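Soluble lytic transglycosylase B3 (Pseudomonas aeruginosa, PDB 5ANZ) probably cleaves the glycan strands of bacterial peptidoglycan as a lytic transglycosylase of cell-wall turnover, and binds calcium. Local coordinates at residues Lys274-Gly277 with Glu278-Gly281; Val316-Asn319 with Phe320-Ile323; Lys392-Arg395 with Ala396-Glu400; Gln364-Glu367 with Leu368-Leu372; Leu160-Leu163 with Ala164-Arg168. All coordinates share one frame; numbering follows the deposited sequence.

Contact 1: Lys274-Gly277 with Glu278-Gly281; sequences KPLG and EWQG
Lys274 lays its CB over one face of the Trp279 indole. CB sits 3.8 Å from the centroid of the Trp279 five-membered ring, a CH-pi contact offset toward the rim. Lys274 CD follows over the six-membered half, 4.0 Å from Trp279 CZ2. The lysine chain stays extended until its last torsion. There chi4 of -62° bends it, and NZ comes 3.6 Å from Glu278 OE2, a long salt bridge. Glu278 swings back to meet it because its CG lies anti to the backbone N (chi1 176°). The other carboxylate oxygen, Glu278 OE1, rests 3.4 Å from Pro275 CD. Pro275 is the N-cap residue. Its O takes the Trp279 N at 3.1 Å and a weaker bond from Glu278 N. Gln280 N and Gly281 N bond to Leu276 O and Gly277 O in turn. Leu276 CD2 touches the indole at Trp279 CD1, 4.3 Å away. The short helix 276-280 follows directly on edge strand 274-275. Trp279 NE1 bonds to Ala301 O of neighbouring strand 300-304, and the indole packs on Leu303 and on Leu315 of strand 313-316.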
loop_
_atom_site.group_PDB
_atom_site.type_symbol
_atom_site.label_atom_id
_atom_site.label_comp_id
_atom_site.label_asym_id
_atom_site.label_seq_id
_atom_site.Cartn_x
_atom_site.Cartn_y
_atom_site.Cartn_z
ATOM N N LYS A 274 -13.643 -15.458 8.065
ATOM C CA LYS A 274 -14.723 -16.033 8.846
ATOM C C LYS A 274 -15.729 -14.946 9.169
ATOM O O LYS A 274 -15.344 -13.794 9.367
ATOM C CB LYS A 274 -14.185 -16.650 10.142
ATOM C CG LYS A 274 -13.273 -17.846 9.950
ATOM C CD LYS A 274 -12.810 -18.370 11.295
ATOM C CE LYS A 274 -11.703 -19.390 11.135
ATOM N NZ LYS A 274 -12.153 -20.586 10.376
ATOM N N PRO A 275 -17.021 -15.298 9.226
ATOM C CA PRO A 275 -17.987 -14.283 9.656
ATOM C C PRO A 275 -17.656 -13.799 11.062
ATOM O O PRO A 275 -17.123 -14.572 11.856
ATOM C CB PRO A 275 -19.324 -15.025 9.634
ATOM C CG PRO A 275 -19.085 -16.245 8.782
ATOM C CD PRO A 275 -17.651 -16.605 8.965
ATOM N N LEU A 276 -17.944 -12.537 11.360
ATOM C CA LEU A 276 -17.683 -11.994 12.692
ATOM C C LEU A 276 -18.341 -12.850 13.775
ATOM O O LEU A 276 -17.789 -13.025 14.861
ATOM C CB LEU A 276 -18.181 -10.555 12.794
ATOM C CG LEU A 276 -17.388 -9.523 11.999
ATOM C CD1 LEU A 276 -17.970 -8.147 12.236
ATOM C CD2 LEU A 276 -15.916 -9.566 12.384
ATOM N N GLY A 277 -19.519 -13.382 13.466
ATOM C CA GLY A 277 -20.230 -14.239 14.394
ATOM C C GLY A 277 -19.418 -15.464 14.769
ATOM O O GLY A 277 -19.422 -15.896 15.924
ATOM N N GLU A 278 -18.714 -16.022 13.789
ATOM C CA GLU A 278 -17.879 -17.187 14.031
ATOM C C GLU A 278 -16.651 -16.821 14.867
ATOM O O GLU A 278 -16.253 -17.583 15.747
ATOM C CB GLU A 278 -17.457 -17.833 12.711
ATOM C CG GLU A 278 -16.490 -18.998 12.874
ATOM C CD GLU A 278 -16.342 -19.827 11.609
ATOM O OE1 GLU A 278 -17.032 -19.522 10.614
ATOM O OE2 GLU A 278 -15.540 -20.788 11.615
ATOM N N TRP A 279 -16.050 -15.661 14.606
ATOM C CA TRP A 279 -14.936 -15.207 15.438
ATOM C C TRP A 279 -15.356 -15.014 16.903
ATOM O O TRP A 279 -14.600 -15.322 17.821
ATOM C CB TRP A 279 -14.349 -13.895 14.912
ATOM C CG TRP A 279 -13.580 -13.985 13.615
ATOM C CD1 TRP A 279 -13.934 -13.435 12.415
ATOM C CD2 TRP A 279 -12.323 -14.634 13.400
ATOM N NE1 TRP A 279 -12.978 -13.705 11.468
ATOM C CE2 TRP A 279 -11.980 -14.441 12.044
ATOM C CE3 TRP A 279 -11.455 -15.365 14.220
ATOM C CZ2 TRP A 279 -10.804 -14.940 11.493
ATOM C CZ3 TRP A 279 -10.289 -15.874 13.669
ATOM C CH2 TRP A 279 -9.975 -15.659 12.311
ATOM N N GLN A 280 -16.554 -14.483 17.111
ATOM C CA GLN A 280 -17.021 -14.177 18.460
ATOM C C GLN A 280 -17.292 -15.453 19.247
ATOM O O GLN A 280 -16.989 -15.547 20.443
ATOM C CB GLN A 280 -18.281 -13.312 18.411
ATOM C CG GLN A 280 -18.837 -12.953 19.784
ATOM C CD GLN A 280 -20.183 -12.254 19.709
ATOM O OE1 GLN A 280 -20.577 -11.746 18.659
ATOM N NE2 GLN A 280 -20.901 -12.231 20.828
ATOM N N GLY A 281 -17.857 -16.444 18.567
ATOM C CA GLY A 281 -18.158 -17.713 19.198
ATOM C C GLY A 281 -16.896 -18.533 19.346
ATOM O O GLY A 281 -16.937 -19.686 19.763
#

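Contact 2: Val316-Asn319 with Phe320-Ile323; sequences VLHN and FRAI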
loop_
_atom_site.group_PDB
_atom_site.type_symbol
_atom_site.label_atom_id
_atom_site.label_comp_id
_atom_site.label_asym_id
_atom_site.label_seq_id
_atom_site.Cartn_x
_atom_site.Cartn_y
_atom_site.Cartn_z
ATOM N N VAL A 316 -10.093 -7.622 10.315
ATOM C CA VAL A 316 -10.170 -6.718 9.172
ATOM C C VAL A 316 -11.171 -7.239 8.145
ATOM O O VAL A 316 -11.271 -8.437 7.882
ATOM C CB VAL A 316 -8.797 -6.485 8.533
ATOM C CG1 VAL A 316 -7.870 -5.815 9.548
ATOM C CG2 VAL A 316 -8.176 -7.785 8.025
ATOM N N LEU A 317 -11.954 -6.303 7.630
ATOM C CA LEU A 317 -13.116 -6.634 6.820
ATOM C C LEU A 317 -12.840 -6.309 5.366
ATOM O O LEU A 317 -11.720 -5.992 4.985
ATOM C CB LEU A 317 -14.355 -5.884 7.306
ATOM C CG LEU A 317 -15.099 -6.481 8.510
ATOM C CD1 LEU A 317 -14.238 -6.433 9.735
ATOM C CD2 LEU A 317 -16.435 -5.762 8.737
ATOM N N HIS A 318 -13.890 -6.409 4.564
ATOM C CA HIS A 318 -13.777 -6.240 3.128
ATOM C C HIS A 318 -13.120 -4.919 2.737
ATOM O O HIS A 318 -12.310 -4.889 1.807
ATOM C CB HIS A 318 -15.164 -6.345 2.491
ATOM C CG HIS A 318 -15.132 -6.524 1.004
ATOM N ND1 HIS A 318 -14.538 -7.608 0.400
ATOM C CD2 HIS A 318 -15.624 -5.752 0.002
ATOM C CE1 HIS A 318 -14.661 -7.500 -0.913
ATOM N NE2 HIS A 318 -15.314 -6.384 -1.177
ATOM N N ASN A 319 -13.449 -3.835 3.443
ATOM C CA ASN A 319 -12.895 -2.536 3.059
ATOM C C ASN A 319 -11.385 -2.468 3.288
ATOM O O ASN A 319 -10.681 -1.717 2.612
ATOM C CB ASN A 319 -13.610 -1.394 3.795
ATOM C CG ASN A 319 -14.978 -1.076 3.194
ATOM O OD1 ASN A 319 -15.333 -1.561 2.120
ATOM N ND2 ASN A 319 -15.746 -0.247 3.880
ATOM N N PHE A 320 -10.878 -3.267 4.229
ATOM C CA PHE A 320 -9.427 -3.422 4.382
ATOM C C PHE A 320 -8.829 -4.031 3.112
ATOM O O PHE A 320 -7.779 -3.601 2.636
ATOM C CB PHE A 320 -9.108 -4.296 5.604
ATOM C CG PHE A 320 -7.656 -4.299 5.998
ATOM C CD1 PHE A 320 -7.160 -3.306 6.828
ATOM C CD2 PHE A 320 -6.809 -5.316 5.588
ATOM C CE1 PHE A 320 -5.831 -3.308 7.229
ATOM C CE2 PHE A 320 -5.474 -5.330 5.985
ATOM C CZ PHE A 320 -4.992 -4.314 6.810
ATOM N N ARG A 321 -9.497 -5.046 2.561
ATOM C CA ARG A 321 -9.043 -5.640 1.316
ATOM C C ARG A 321 -9.040 -4.631 0.176
ATOM O O ARG A 321 -8.182 -4.689 -0.707
ATOM C CB ARG A 321 -9.913 -6.854 0.958
ATOM C CG ARG A 321 -9.897 -7.947 2.021
ATOM C CD ARG A 321 -10.814 -9.109 1.640
ATOM N NE ARG A 321 -10.344 -9.810 0.444
ATOM C CZ ARG A 321 -11.058 -10.698 -0.248
ATOM N NH1 ARG A 321 -12.297 -11.006 0.121
ATOM N NH2 ARG A 321 -10.530 -11.278 -1.319
ATOM N N ALA A 322 -10.007 -3.717 0.177
ATOM C CA ALA A 322 -10.050 -2.671 -0.852
ATOM C C ALA A 322 -8.824 -1.758 -0.765
ATOM O O ALA A 322 -8.234 -1.377 -1.776
ATOM C CB ALA A 322 -11.337 -1.844 -0.719
ATOM N N ILE A 323 -8.456 -1.392 0.449
ATOM C CA ILE A 323 -7.298 -0.542 0.639
ATOM C C ILE A 323 -6.034 -1.259 0.172
ATOM O O ILE A 323 -5.137 -0.651 -0.393
ATOM C CB ILE A 323 -7.163 -0.132 2.108
ATOM C CG1 ILE A 323 -8.399 0.670 2.532
ATOM C CG2 ILE A 323 -5.855 0.643 2.314
ATOM C CD1 ILE A 323 -8.564 0.767 4.050
HETATM O O HOH W 1 -14.194 -10.018 1.628
#
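Phe320 turns its CG anti to the backbone N (chi1 -169°), which swings the ring back toward Val316, four residues earlier. Val316 meets it with CG1 anti to its own carbonyl carbon (chi1 -62°). This puts CG1 over the ring centre, 3.8 Å from the Phe320 centroid and 12° off the normal, a CH-pi contact. CG2 is on the same face but past the rim, 3.7 Å from Phe320 CD2. Val316 CB comes 3.5 Å from Phe320 CG, at the root of the ring. On another side of the turn Arg321 brings its guanidinium up beside His318. The imidazole and guanidinium planes stand nearly perpendicular. One water joins them, 2.7 Å from His318 ND1 and 2.6 Å from Arg321 NH1, where it accepts in the guanidinium plane.

These contacts mark the passage from strand 313-316 of the five-stranded antiparallel sheet into helix 318-324. Leu317 is the N-cap, and its O takes weak bonds from Phe320 N and Arg321 N. Regular helical bonds follow, Ala322 N to His318 O and Ile323 N to Asn319 O, both 3.1 Å.

The Asn319 amide is bonded outside the turn. Its OD1 accepts from Ile248 N, and its ND2 gives to Gln251 O, so both ends of the buried amide are satisfied. Ile323 packs on helix 330-343. Its side chain lies about 5 Å from that of Tyr326, a residue seen to bind N-acetyl-D-glucosamine in another structure of this protein; none is bound here.

Contact 3: Lys392-Arg395 with Ala396-Glu400; sequences KAIR and ACQQE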
loop_
_atom_site.group_PDB
_atom_site.type_symbol
_atom_site.label_atom_id
_atom_site.label_comp_id
_atom_site.label_asym_id
_atom_site.label_seq_id
_atom_site.Cartn_x
_atom_site.Cartn_y
_atom_site.Cartn_z
ATOM N N LYS A 392 4.094 -20.305 7.067
ATOM C CA LYS A 392 3.736 -21.695 7.304
ATOM C C LYS A 392 4.893 -22.428 7.984
ATOM O O LYS A 392 4.712 -23.150 8.972
ATOM C CB LYS A 392 3.370 -22.370 5.981
ATOM C CG LYS A 392 2.539 -23.622 6.115
ATOM C CD LYS A 392 2.097 -24.119 4.745
ATOM C CE LYS A 392 1.212 -25.347 4.868
ATOM N NZ LYS A 392 -0.034 -25.054 5.633
ATOM N N ALA A 393 6.091 -22.221 7.446
ATOM C CA ALA A 393 7.293 -22.848 7.968
ATOM C C ALA A 393 7.599 -22.324 9.355
ATOM O O ALA A 393 8.001 -23.070 10.242
ATOM C CB ALA A 393 8.459 -22.589 7.042
ATOM N N ILE A 394 7.425 -21.019 9.532
ATOM C CA ILE A 394 7.653 -20.414 10.829
ATOM C C ILE A 394 6.720 -21.031 11.869
ATOM O O ILE A 394 7.167 -21.407 12.950
ATOM C CB ILE A 394 7.467 -18.888 10.768
ATOM C CG1 ILE A 394 8.585 -18.276 9.931
ATOM C CG2 ILE A 394 7.464 -18.284 12.164
ATOM C CD1 ILE A 394 8.353 -16.824 9.600
ATOM N N ARG A 395 5.438 -21.156 11.537
ATOM C CA ARG A 395 4.471 -21.720 12.478
ATOM C C ARG A 395 4.826 -23.157 12.868
ATOM O O ARG A 395 4.680 -23.545 14.028
ATOM C CB ARG A 395 3.063 -21.670 11.894
ATOM C CG ARG A 395 2.548 -20.266 11.712
ATOM C CD ARG A 395 1.051 -20.278 11.457
ATOM N NE ARG A 395 0.468 -18.971 11.722
ATOM C CZ ARG A 395 0.204 -18.064 10.790
ATOM N NH1 ARG A 395 0.463 -18.327 9.514
ATOM N NH2 ARG A 395 -0.329 -16.898 11.143
ATOM N N ALA A 396 5.298 -23.949 11.910
ATOM C CA ALA A 396 5.675 -25.331 12.220
ATOM C C ALA A 396 6.866 -25.350 13.180
ATOM O O ALA A 396 6.941 -26.173 14.097
ATOM C CB ALA A 396 6.011 -26.100 10.953
ATOM N N CYS A 397 7.793 -24.418 12.963
ATOM C CA CYS A 397 8.974 -24.338 13.801
ATOM C C CYS A 397 8.616 -23.858 15.205
ATOM O O CYS A 397 9.126 -24.385 16.203
ATOM C CB CYS A 397 10.009 -23.416 13.162
ATOM S SG CYS A 397 11.611 -23.463 13.975
ATOM N N GLN A 398 7.732 -22.867 15.286
ATOM C CA GLN A 398 7.288 -22.365 16.583
ATOM C C GLN A 398 6.636 -23.489 17.390
ATOM O O GLN A 398 6.910 -23.660 18.580
ATOM C CB GLN A 398 6.331 -21.182 16.403
ATOM C CG GLN A 398 7.023 -19.944 15.858
ATOM C CD GLN A 398 6.051 -18.835 15.497
ATOM O OE1 GLN A 398 5.027 -19.072 14.855
ATOM N NE2 GLN A 398 6.374 -17.609 15.907
ATOM N N GLN A 399 5.790 -24.273 16.729
ATOM C CA GLN A 399 5.132 -25.399 17.383
ATOM C C GLN A 399 6.148 -26.438 17.853
ATOM O O GLN A 399 5.986 -27.033 18.918
ATOM C CB GLN A 399 4.100 -26.025 16.440
ATOM C CG GLN A 399 2.864 -25.148 16.258
ATOM C CD GLN A 399 2.045 -25.500 15.028
ATOM O OE1 GLN A 399 2.589 -25.866 13.987
ATOM N NE2 GLN A 399 0.727 -25.379 15.143
ATOM N N GLU A 400 7.203 -26.644 17.074
ATOM C CA GLU A 400 8.253 -27.581 17.461
ATOM C C GLU A 400 8.925 -27.144 18.759
ATOM O O GLU A 400 9.293 -27.977 19.596
ATOM C CB GLU A 400 9.295 -27.717 16.352
ATOM C CG GLU A 400 10.345 -28.781 16.648
ATOM C CD GLU A 400 11.290 -29.022 15.486
ATOM O OE1 GLU A 400 11.237 -28.258 14.502
ATOM O OE2 GLU A 400 12.087 -29.982 15.558
#
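The CG2 methyl of Ile394 sits over one face of the Gln398 amide, one helical turn on, 3.7 Å from Gln398 CD. The same methyl is 4.0 Å from Gln398 NE2. At the OE1 end the amide reaches the next residue, with OE1 3.6 Å from Arg395 CA. The Arg395 guanidinium is turned 65° from this amide plane. The two chains meet loosely, Arg395 CG to Gln398 OE1. Both flat groups are held from outside the helix turn. Gln398 gives NE2 to Asp406 OD1 and takes Gly407 N at OE1. Arg395 gives NE to Ala405 O and forms a salt bridge with Glu269 through NH1. Glu269 belongs to the transglycosylase SLT family region, so this arginine links the two family regions of the chain.

Ile394 CG2 can meet Gln398 because it lies anti to the backbone N, while CG1 (chi1 -68°) leads to the core. Gln399 passes close to the backbone of Arg395, its CG 3.3 Å from Arg395 O.

Four consecutive backbone bonds run along the helix. Ala396 N bonds to Lys392 O and Cys397 N to Ala393 O. The shortest joins Gln398 N to Ile394 O at 2.8 Å. Gln399 N bonds to Arg395 O at 3.0 Å.

The pattern is that of an amphipathic alpha-helix. Ala393, Ile394 and Cys397 face helices 362-374 and 411-417 in the core of the putative peptidoglycan-binding domain.

Contact 4: Gln364-Glu367 with Leu368-Leu372; sequences QRIE and LQRQL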
loop_
_atom_site.group_PDB
_atom_site.type_symbol
_atom_site.label_atom_id
_atom_site.label_comp_id
_atom_site.label_asym_id
_atom_site.label_seq_id
_atom_site.Cartn_x
_atom_site.Cartn_y
_atom_site.Cartn_z
ATOM N N GLN A 364 18.971 -11.197 7.713
ATOM C CA GLN A 364 18.411 -12.072 8.739
ATOM C C GLN A 364 17.180 -12.821 8.254
ATOM O O GLN A 364 16.940 -13.965 8.672
ATOM C CB GLN A 364 18.075 -11.269 10.000
ATOM C CG GLN A 364 19.295 -10.973 10.858
ATOM C CD GLN A 364 18.982 -10.082 12.041
ATOM O OE1 GLN A 364 17.967 -9.388 12.060
ATOM N NE2 GLN A 364 19.861 -10.099 13.040
ATOM N N ARG A 365 16.388 -12.189 7.390
ATOM C CA ARG A 365 15.220 -12.866 6.830
ATOM C C ARG A 365 15.648 -14.019 5.923
ATOM O O ARG A 365 15.013 -15.082 5.893
ATOM C CB ARG A 365 14.340 -11.888 6.057
ATOM C CG ARG A 365 13.645 -10.846 6.941
ATOM C CD ARG A 365 12.569 -10.081 6.179
ATOM N NE ARG A 365 13.103 -9.317 5.055
ATOM C CZ ARG A 365 13.555 -8.069 5.144
ATOM N NH1 ARG A 365 13.553 -7.437 6.311
ATOM N NH2 ARG A 365 14.014 -7.453 4.065
ATOM N N ILE A 366 16.723 -13.803 5.176
ATOM C CA ILE A 366 17.270 -14.848 4.321
ATOM C C ILE A 366 17.840 -15.962 5.170
ATOM O O ILE A 366 17.622 -17.151 4.891
ATOM C CB ILE A 366 18.354 -14.281 3.380
ATOM C CG1 ILE A 366 17.686 -13.451 2.285
ATOM C CG2 ILE A 366 19.208 -15.402 2.784
ATOM C CD1 ILE A 366 18.623 -12.462 1.613
ATOM N N GLU A 367 18.557 -15.579 6.221
ATOM C CA GLU A 367 19.136 -16.562 7.122
ATOM C C GLU A 367 18.027 -17.397 7.753
ATOM O O GLU A 367 18.168 -18.615 7.886
ATOM C CB GLU A 367 19.977 -15.896 8.211
ATOM C CG GLU A 367 20.832 -16.880 9.002
ATOM C CD GLU A 367 21.573 -16.230 10.156
ATOM O OE1 GLU A 367 21.497 -14.990 10.305
ATOM O OE2 GLU A 367 22.230 -16.968 10.921
ATOM N N LEU A 368 16.935 -16.737 8.140
ATOM C CA LEU A 368 15.807 -17.428 8.760
ATOM C C LEU A 368 15.253 -18.496 7.839
ATOM O O LEU A 368 14.964 -19.620 8.272
ATOM C CB LEU A 368 14.696 -16.441 9.126
ATOM C CG LEU A 368 13.385 -17.113 9.562
ATOM C CD1 LEU A 368 13.606 -17.893 10.839
ATOM C CD2 LEU A 368 12.276 -16.087 9.730
ATOM N N GLN A 369 15.088 -18.142 6.570
ATOM C CA GLN A 369 14.533 -19.080 5.599
ATOM C C GLN A 369 15.464 -20.269 5.404
ATOM O O GLN A 369 15.004 -21.412 5.283
ATOM C CB GLN A 369 14.264 -18.382 4.267
ATOM C CG GLN A 369 12.999 -17.515 4.285
ATOM C CD GLN A 369 12.871 -16.621 3.068
ATOM O OE1 GLN A 369 13.868 -16.179 2.502
ATOM N NE2 GLN A 369 11.634 -16.349 2.660
ATOM N N ARG A 370 16.772 -20.006 5.387
ATOM C CA ARG A 370 17.747 -21.082 5.217
ATOM C C ARG A 370 17.786 -21.995 6.449
ATOM O O ARG A 370 17.935 -23.220 6.327
ATOM C CB ARG A 370 19.136 -20.506 4.919
ATOM C CG ARG A 370 19.253 -19.859 3.547
ATOM C CD ARG A 370 20.670 -19.359 3.294
ATOM N NE ARG A 370 20.834 -18.794 1.958
ATOM C CZ ARG A 370 21.707 -17.840 1.656
ATOM N NH1 ARG A 370 22.500 -17.342 2.597
ATOM N NH2 ARG A 370 21.795 -17.385 0.414
ATOM N N GLN A 371 17.632 -21.407 7.631
ATOM C CA GLN A 371 17.657 -22.183 8.872
ATOM C C GLN A 371 16.403 -23.036 9.012
ATOM O O GLN A 371 16.466 -24.172 9.495
ATOM C CB GLN A 371 17.803 -21.260 10.087
ATOM C CG GLN A 371 19.229 -20.789 10.340
ATOM C CD GLN A 371 20.076 -21.870 10.970
ATOM O OE1 GLN A 371 20.211 -21.934 12.192
ATOM N NE2 GLN A 371 20.639 -22.740 10.139
ATOM N N LEU A 372 15.268 -22.491 8.582
ATOM C CA LEU A 372 14.013 -23.240 8.610
ATOM C C LEU A 372 14.119 -24.463 7.707
ATOM O O LEU A 372 13.770 -25.583 8.110
ATOM C CB LEU A 372 12.840 -22.353 8.171
ATOM C CG LEU A 372 12.393 -21.263 9.144
ATOM C CD1 LEU A 372 11.551 -20.221 8.430
ATOM C CD2 LEU A 372 11.626 -21.880 10.317
#
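Leu368 begins the second part of this helical stretch, its N bonded to Gln364 O at 2.8 Å. Its CB rests 3.4 Å from the same Gln364 O. The rest of the side chain has CG anti to the backbone N (chi1 170°) and leads off to Ile394 and Pro409.

Gln369 follows, with N bonded to Arg365 O at 3.1 Å. Its CG is 3.5 Å from Arg365 O. The amide end is held elsewhere. OE1 accepts from Gly384 N, and NE2 gives to Thr390 and Asp383. Arg365 NE reaches the same loop, at Gly384 O.

Arg370 makes the main side-chain contact. It runs beside Ile366 and points the same way. Its chain is extended from CG to NE, which sets the guanidinium over the isoleucine methyl. Ile366 CG2 lies under the centre of that flat group, 3.7 Å from Arg370 CZ. The methyl thus covers one guanidinium face. Arg370 N bonds to Ile366 O at 3.0 Å.

Gln371 N bonds to Glu367 O at 2.9 Å. Its CG passes 4.4 Å from Glu367 CG. The Glu367 carboxylate has its charged partner in Arg418, through a salt bridge.

Leu372 turns to the core and packs on Ala393 and Ile394. Leu368 and Leu372 thus pack on helix 388-401, while Ile366 and Arg370 lie on Val382 of a loop. This division is that of an amphipathic helix, 362-374, of the putative peptidoglycan-binding domain.

Contact 5: Leu160-Leu163 with Ala164-Arg168; sequences LATL and AYEGR
Tyr165 CB lies 3.3 Å from Ala161 O, the oxygen that also takes Tyr165 N. The same CB is 3.6 Å from Thr162 O. Beyond CB the ring departs from the turn, because CG is anti to the backbone N (chi1 172°). Its OH bonds to Gln46 O, and the ring meets Phe48 edge-to-face.

Ala164 points to another side of the helix. Its CB sits 3.4 Å from Leu160 O and packs on Trp51 and Ala173. Leu163 leads its branch away from the following residues, toward Val82 and Ala173. Thr162 faces Val83, and its OG1 is bonded to Arg158 O and Asp79 N.

Glu166 takes the less common torsion with CG between the backbone N and the carbonyl carbon (chi1 54°). This brings CG to 3.5 Å from Thr162 O. Glu166 OE2 comes no nearer than 4.2 Å to Thr162 CG2, a loose contact.

The backbone bonds change along the segment. Ala164 N bonds regularly to Leu160 O, as Tyr165 N does to Ala161 O. Glu166 N meets Thr162 O at 2.9 Å. The last, Gly167 N to Leu163 O, is 2.7 Å but bent to 133°, and the donor stands above the carbonyl plane.

The Leu160 side chain is about 7 Å from that of Ile208, which binds N-acetyl-D-glucosamine in another structure of this protein; the sugar is absent here. The contact belongs to the C-terminal part of a buried helix in the lysozyme-like transglycosylase domain. Helix 156-166 is packed among helices 48-61, 80-87 and 170-186.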
loop_
_atom_site.group_PDB
_atom_site.type_symbol
_atom_site.label_atom_id
_atom_site.label_comp_id
_atom_site.label_asym_id
_atom_site.label_seq_id
_atom_site.Cartn_x
_atom_site.Cartn_y
_atom_site.Cartn_z
ATOM N N LEU A 160 10.488 6.817 -15.807
ATOM C CA LEU A 160 10.115 5.562 -16.463
ATOM C C LEU A 160 11.039 5.204 -17.631
ATOM O O LEU A 160 11.297 4.019 -17.870
ATOM C CB LEU A 160 8.665 5.606 -16.936
ATOM C CG LEU A 160 7.638 5.608 -15.788
ATOM C CD1 LEU A 160 6.228 5.826 -16.328
ATOM C CD2 LEU A 160 7.721 4.321 -14.977
ATOM N N ALA A 161 11.542 6.204 -18.358
ATOM C CA ALA A 161 12.520 5.935 -19.413
ATOM C C ALA A 161 13.808 5.381 -18.829
ATOM O O ALA A 161 14.429 4.476 -19.403
ATOM C CB ALA A 161 12.806 7.216 -20.217
ATOM N N THR A 162 14.211 5.923 -17.683
ATOM C CA THR A 162 15.394 5.433 -16.996
ATOM C C THR A 162 15.227 3.948 -16.666
ATOM O O THR A 162 16.088 3.137 -16.996
ATOM C CB THR A 162 15.673 6.224 -15.706
ATOM O OG1 THR A 162 15.993 7.583 -16.053
ATOM C CG2 THR A 162 16.849 5.607 -14.958
ATOM N N LEU A 163 14.104 3.599 -16.040
ATOM C CA LEU A 163 13.846 2.195 -15.682
ATOM C C LEU A 163 13.714 1.293 -16.912
ATOM O O LEU A 163 14.154 0.144 -16.895
ATOM C CB LEU A 163 12.581 2.099 -14.833
ATOM C CG LEU A 163 12.649 2.804 -13.482
ATOM C CD1 LEU A 163 11.299 2.729 -12.801
ATOM C CD2 LEU A 163 13.711 2.164 -12.602
ATOM N N ALA A 164 13.102 1.806 -17.976
ATOM C CA ALA A 164 12.999 1.038 -19.215
ATOM C C ALA A 164 14.384 0.750 -19.790
ATOM O O ALA A 164 14.678 -0.364 -20.245
ATOM C CB ALA A 164 12.141 1.782 -20.233
ATOM N N TYR A 165 15.235 1.770 -19.770
ATOM C CA TYR A 165 16.581 1.670 -20.324
ATOM C C TYR A 165 17.497 0.753 -19.519
ATOM O O TYR A 165 18.175 -0.101 -20.085
ATOM C CB TYR A 165 17.204 3.066 -20.425
ATOM C CG TYR A 165 18.675 3.092 -20.811
ATOM C CD1 TYR A 165 19.121 2.532 -22.002
ATOM C CD2 TYR A 165 19.612 3.712 -19.993
ATOM C CE1 TYR A 165 20.460 2.573 -22.360
ATOM C CE2 TYR A 165 20.953 3.762 -20.341
ATOM C CZ TYR A 165 21.373 3.190 -21.527
ATOM O OH TYR A 165 22.708 3.231 -21.880
ATOM N N GLU A 166 17.522 0.923 -18.201
ATOM C CA GLU A 166 18.474 0.171 -17.386
ATOM C C GLU A 166 17.926 -0.295 -16.038
ATOM O O GLU A 166 18.694 -0.578 -15.125
ATOM C CB GLU A 166 19.728 1.017 -17.161
ATOM C CG GLU A 166 19.447 2.392 -16.577
ATOM C CD GLU A 166 20.699 3.241 -16.442
ATOM O OE1 GLU A 166 21.786 2.675 -16.202
ATOM O OE2 GLU A 166 20.595 4.480 -16.577
ATOM N N GLY A 167 16.604 -0.376 -15.916
ATOM C CA GLY A 167 15.976 -0.820 -14.681
ATOM C C GLY A 167 15.893 -2.330 -14.557
ATOM O O GLY A 167 16.140 -3.059 -15.514
ATOM N N ARG A 168 15.545 -2.801 -13.365
ATOM C CA ARG A 168 15.440 -4.238 -13.115
ATOM C C ARG A 168 14.120 -4.798 -13.634
ATOM O O ARG A 168 13.986 -6.009 -13.844
ATOM C CB ARG A 168 15.572 -4.539 -11.617
ATOM C CG ARG A 168 16.967 -4.350 -11.060
ATOM C CD ARG A 168 17.052 -4.853 -9.631
ATOM N NE ARG A 168 18.405 -4.742 -9.096
ATOM C CZ ARG A 168 19.383 -5.606 -9.351
ATOM N NH1 ARG A 168 19.162 -6.649 -10.141
ATOM N NH2 ARG A 168 20.585 -5.426 -8.819
#

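All five are local contacts along or at the start of a helix, but their settings differ. Contacts 1 and 2 follow strands of the same five-stranded sheet, with centres about 17 Å apart. Both lay an aliphatic group on an aromatic face at a helix start. Contact 2 is buried, whereas contact 1 is only partly so and adds a long salt bridge. Contacts 3 and 4 sit on successive helices of the putative peptidoglycan-binding domain and touch directly, Cys397 CB lying 3.6 Å from Leu372 CD2. Contact 3 is the more buried; contact 4 has a methyl-guanidinium contact. Contact 5, about 48 Å from contact 1 between centres, lies buried toward the C-terminal part of helix 156-166 and is held mainly by backbone bonds.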